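Local coordinates for PTS EIIA type-4 domain-containing protein (Streptococcus agalactiae NEM316, PDB 4TKZ) that probably relays phosphoryl groups for sugar uptake, as a cytoplasmic EIIA component of the mannose-type phosphotransferase system, at residues Met1-Ile5 with Glu51-Glu57; Lys56-Val60 with Glu107-Val113. The contacts are given in a common frame with arbitrary orientation. Residue numbers count along the deposited sequence, not the author numbering.

Interaction 1 (Met1-Ile5 with Glu51-Glu57); sequences MIKII and EVIDFKE
A lysine stretched under a phenylalanine ring to reach E51 of helix 41-52 is the striking feature here. K3 is all-trans; its CD lies 3.6 Å from the F55 ring centroid, nearly on the ring normal (CH-pi), and its NZ meets E51 twice, as a salt bridge to OE1 (2.8 Å) and a hydrogen bond to backbone O (2.9 Å). After helix 41-52 a type I turn from V52 to F55 (F55 N to V52 O, 3.2 Å) brings the chain back to the extended E57. There K3 N donates to E57 O (3.0 Å), with I2 and E57 CA atoms 5.0 Å apart, and a water bridges M1 O (2.8 Å) and E57 N (2.9 Å). M1 SD makes an oblique Met-aromatic contact, 3.9 Å from F55 CD2. I5 CD1, on the same strand face as K3, packs 3.8 Å from V52 CG1. Strand 30-35, helix 41-52 and strand 57-62 make a beta-alpha-beta crossover, passing strand 3-9, in an alpha/beta fold.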
# COMPACT_ATOMS: atom_id res chain seq x y z
N MET A 1 -6.30 4.01 24.03
CA MET A 1 -6.36 3.64 22.63
C MET A 1 -5.10 4.08 21.89
O MET A 1 -4.41 5.01 22.31
CB MET A 1 -7.59 4.29 21.97
CG MET A 1 -7.43 5.77 21.67
SD MET A 1 -7.61 6.89 23.08
CE MET A 1 -9.34 6.65 23.49
N ILE A 2 -4.79 3.40 20.79
CA ILE A 2 -3.78 3.88 19.86
C ILE A 2 -4.48 4.34 18.60
O ILE A 2 -5.12 3.53 17.92
CB ILE A 2 -2.75 2.78 19.52
CG1 ILE A 2 -1.92 2.42 20.75
CG2 ILE A 2 -1.84 3.23 18.38
CD1 ILE A 2 -1.22 1.07 20.68
N LYS A 3 -4.41 5.63 18.29
CA LYS A 3 -5.06 6.16 17.10
C LYS A 3 -4.20 5.92 15.85
O LYS A 3 -2.99 6.15 15.87
CB LYS A 3 -5.38 7.65 17.26
CG LYS A 3 -6.10 8.23 16.05
CD LYS A 3 -6.54 9.66 16.26
CE LYS A 3 -7.11 10.24 14.98
NZ LYS A 3 -7.91 11.48 15.23
N ILE A 4 -4.83 5.46 14.77
CA ILE A 4 -4.13 5.19 13.52
C ILE A 4 -4.46 6.26 12.49
O ILE A 4 -5.63 6.48 12.18
CB ILE A 4 -4.54 3.79 12.97
CG1 ILE A 4 -4.12 2.71 13.95
CG2 ILE A 4 -3.91 3.52 11.59
CD1 ILE A 4 -4.64 1.32 13.59
N ILE A 5 -3.43 6.93 11.98
CA ILE A 5 -3.65 7.97 10.99
C ILE A 5 -2.91 7.63 9.71
O ILE A 5 -1.69 7.40 9.71
CB ILE A 5 -3.16 9.33 11.52
CG1 ILE A 5 -3.82 9.65 12.85
CG2 ILE A 5 -3.44 10.44 10.51
CD1 ILE A 5 -3.36 10.99 13.47
N GLU A 51 -5.93 16.13 13.99
CA GLU A 51 -6.22 14.74 14.33
C GLU A 51 -5.53 14.28 15.62
O GLU A 51 -5.98 13.34 16.25
CB GLU A 51 -5.88 13.79 13.17
CG GLU A 51 -6.69 14.04 11.91
CD GLU A 51 -8.18 13.74 12.08
OE1 GLU A 51 -8.55 12.96 12.98
OE2 GLU A 51 -8.99 14.31 11.31
N VAL A 52 -4.45 14.96 16.02
CA VAL A 52 -3.69 14.51 17.19
C VAL A 52 -3.96 15.27 18.50
O VAL A 52 -3.45 14.87 19.54
CB VAL A 52 -2.16 14.49 16.94
CG1 VAL A 52 -1.82 13.66 15.72
CG2 VAL A 52 -1.62 15.91 16.77
N ILE A 53 -4.76 16.33 18.44
CA ILE A 53 -5.02 17.19 19.61
C ILE A 53 -5.24 16.40 20.90
O ILE A 53 -4.58 16.63 21.91
CB ILE A 53 -6.29 18.06 19.41
CG1 ILE A 53 -6.15 18.95 18.18
CG2 ILE A 53 -6.58 18.90 20.67
CD1 ILE A 53 -7.43 19.68 17.80
N ASP A 54 -6.15 15.44 20.84
CA ASP A 54 -6.63 14.77 22.04
C ASP A 54 -6.17 13.32 22.15
O ASP A 54 -6.81 12.51 22.83
CB ASP A 54 -8.15 14.85 22.08
CG ASP A 54 -8.66 16.27 22.15
OD1 ASP A 54 -8.44 16.91 23.19
OD2 ASP A 54 -9.25 16.75 21.16
N PHE A 55 -5.07 12.99 21.50
CA PHE A 55 -4.54 11.63 21.56
C PHE A 55 -3.07 11.60 22.02
O PHE A 55 -2.30 12.51 21.71
CB PHE A 55 -4.75 10.91 20.23
CG PHE A 55 -6.20 10.69 19.89
CD1 PHE A 55 -6.93 11.69 19.24
CD2 PHE A 55 -6.85 9.51 20.24
CE1 PHE A 55 -8.26 11.52 18.94
CE2 PHE A 55 -8.19 9.33 19.94
CZ PHE A 55 -8.89 10.33 19.28
N LYS A 56 -2.72 10.57 22.78
CA LYS A 56 -1.40 10.49 23.40
C LYS A 56 -0.52 9.45 22.70
O LYS A 56 0.70 9.59 22.63
CB LYS A 56 -1.56 10.16 24.89
CG LYS A 56 -0.28 9.84 25.64
CD LYS A 56 -0.63 9.44 27.08
CE LYS A 56 0.59 8.98 27.86
NZ LYS A 56 0.21 8.46 29.22
N GLU A 57 -1.17 8.40 22.18
CA GLU A 57 -0.49 7.30 21.50
C GLU A 57 -1.00 7.24 20.07
O GLU A 57 -2.17 6.93 19.84
CB GLU A 57 -0.80 5.98 22.21
CG GLU A 57 -0.47 5.99 23.70
CD GLU A 57 1.01 5.88 23.99
OE1 GLU A 57 1.79 5.58 23.05
OE2 GLU A 57 1.41 6.07 25.16
O HOH W 1 -4.00 7.74 22.11

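Interaction 2 (Lys56-Val60 with Glu107-Val113); sequences KEILV and EHVDDLV
In this alpha/beta fold, helix 110-122 lies against one face of the parallel sheet, and its N-terminal end meets the start of strand 57-62. The example illustrates how a strand carboxylate can accept a hydrogen bond from a backbone amide of the segment leading into a helix. K56 leads into an extended strand, E57-V60. Opposite it, E107 and H108 approach as loop, and the chain then turns into helix 110-122, V109 O accepting from L112 N (3.0 Å) and V113 N (3.1 Å). The nearest CA atoms are those of E57 and V109, 5.7 Å apart.

Polar contacts centre on E57, with chi1 and chi2 both m, which bends the carboxylate to V109 N. Its OE1 accepts a hydrogen bond from V109 N (3.1 Å, 161°), and the aliphatic part of the side chain passes E107, CG lying 3.6 Å from the carbonyl O.

Apolar contacts centre on L59 (t, p), which shares the E57 face of the strand, whereas I58 points away, to I5 on the other side. L59 CB packs on V109 CG2 (3.7 Å), CD1 on V113 CG1 (3.8 Å) and, more loosely, CD2 on L112 CD2 (4.2 Å). A99 of helix 93-102 also touches L59.

Water completes the junction: one molecule donates to E57 OE1 (2.8 Å) and accepts from D110 N (3.1 Å).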
# COMPACT_ATOMS: atom_id res chain seq x y z
N LYS A 56 -2.72 10.57 22.78
CA LYS A 56 -1.40 10.49 23.40
C LYS A 56 -0.52 9.45 22.70
O LYS A 56 0.70 9.59 22.63
CB LYS A 56 -1.56 10.16 24.89
CG LYS A 56 -0.28 9.84 25.64
CD LYS A 56 -0.63 9.44 27.08
CE LYS A 56 0.59 8.98 27.86
NZ LYS A 56 0.21 8.46 29.22
N GLU A 57 -1.17 8.40 22.18
CA GLU A 57 -0.49 7.30 21.50
C GLU A 57 -1.00 7.24 20.07
O GLU A 57 -2.17 6.93 19.84
CB GLU A 57 -0.80 5.98 22.21
CG GLU A 57 -0.47 5.99 23.70
CD GLU A 57 1.01 5.88 23.99
OE1 GLU A 57 1.79 5.58 23.05
OE2 GLU A 57 1.41 6.07 25.16
N ILE A 58 -0.13 7.55 19.11
CA ILE A 58 -0.54 7.75 17.72
C ILE A 58 0.39 7.06 16.73
O ILE A 58 1.61 7.24 16.76
CB ILE A 58 -0.63 9.25 17.37
CG1 ILE A 58 -1.68 9.94 18.23
CG2 ILE A 58 -0.95 9.47 15.90
CD1 ILE A 58 -1.25 11.29 18.75
N LEU A 59 -0.19 6.24 15.85
CA LEU A 59 0.60 5.62 14.82
C LEU A 59 0.22 6.24 13.48
O LEU A 59 -0.93 6.17 13.06
CB LEU A 59 0.37 4.10 14.80
CG LEU A 59 1.11 3.33 13.70
CD1 LEU A 59 2.62 3.50 13.79
CD2 LEU A 59 0.74 1.86 13.75
N VAL A 60 1.20 6.84 12.82
CA VAL A 60 0.97 7.46 11.52
C VAL A 60 1.56 6.62 10.40
O VAL A 60 2.78 6.39 10.32
CB VAL A 60 1.57 8.87 11.43
CG1 VAL A 60 1.20 9.48 10.08
CG2 VAL A 60 1.06 9.75 12.58
N GLU A 107 -0.65 -0.86 25.41
CA GLU A 107 -0.91 0.47 25.94
C GLU A 107 -0.23 1.52 25.07
O GLU A 107 -0.81 2.56 24.75
CB GLU A 107 -0.39 0.59 27.37
CG GLU A 107 -1.31 0.01 28.43
CD GLU A 107 -1.27 0.83 29.70
OE1 GLU A 107 -1.93 0.45 30.69
OE2 GLU A 107 -0.57 1.87 29.70
N HIS A 108 1.01 1.23 24.69
CA HIS A 108 1.85 2.21 24.00
C HIS A 108 2.19 1.82 22.57
O HIS A 108 2.54 0.67 22.30
CB HIS A 108 3.15 2.42 24.78
CG HIS A 108 2.95 3.03 26.13
ND1 HIS A 108 3.01 4.39 26.34
CD2 HIS A 108 2.69 2.47 27.34
CE1 HIS A 108 2.79 4.64 27.62
NE2 HIS A 108 2.59 3.50 28.25
N VAL A 109 2.13 2.80 21.67
CA VAL A 109 2.46 2.59 20.27
C VAL A 109 3.90 2.09 20.07
O VAL A 109 4.19 1.39 19.10
CB VAL A 109 2.20 3.88 19.43
CG1 VAL A 109 3.15 5.00 19.84
CG2 VAL A 109 2.31 3.59 17.94
N ASP A 110 4.80 2.44 21.00
CA ASP A 110 6.18 1.94 20.95
C ASP A 110 6.25 0.42 20.90
O ASP A 110 7.09 -0.16 20.20
CB ASP A 110 6.98 2.43 22.15
CG ASP A 110 7.26 3.92 22.11
OD1 ASP A 110 6.96 4.56 21.08
OD2 ASP A 110 7.78 4.45 23.12
N ASP A 111 5.36 -0.23 21.64
CA ASP A 111 5.39 -1.69 21.76
C ASP A 111 4.62 -2.36 20.63
O ASP A 111 4.64 -3.58 20.49
CB ASP A 111 4.86 -2.10 23.14
CG ASP A 111 5.62 -1.44 24.28
OD1 ASP A 111 6.85 -1.31 24.16
OD2 ASP A 111 4.98 -1.03 25.27
N LEU A 112 3.94 -1.54 19.83
CA LEU A 112 3.15 -2.04 18.70
C LEU A 112 3.91 -1.95 17.37
O LEU A 112 3.72 -2.79 16.49
CB LEU A 112 1.81 -1.30 18.60
CG LEU A 112 0.99 -1.45 17.32
CD1 LEU A 112 0.39 -2.85 17.22
CD2 LEU A 112 -0.09 -0.38 17.22
N VAL A 113 4.77 -0.95 17.23
CA VAL A 113 5.43 -0.70 15.93
C VAL A 113 6.31 -1.83 15.42
O VAL A 113 6.40 -2.04 14.21
CB VAL A 113 6.26 0.61 15.94
CG1 VAL A 113 5.36 1.80 15.85
CG2 VAL A 113 7.16 0.67 17.16
O HOH W 2 4.48 4.72 23.01

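How the interactions relate
From the N terminus, the chain lays down the beginning of strand 3-9 and returns after 45 intervening residues, where interaction 1 closes the first loop beside helix 41-52. It then enters strand 57-62, and interaction 2 closes a second loop of similar length when the chain reaches helix 110-122. The loops run in series, sharing K56 and E57, and neither nests nor crosses. E57 is where the two meet: its backbone O serves the neighbouring strand, its carboxylate the later helix. Probable hydrogen bonds between K3 O and L59 N and between I5 N and L59 O (both 2.8 Å) continue the pairing, so helices on opposite faces are tied through two adjacent central strands.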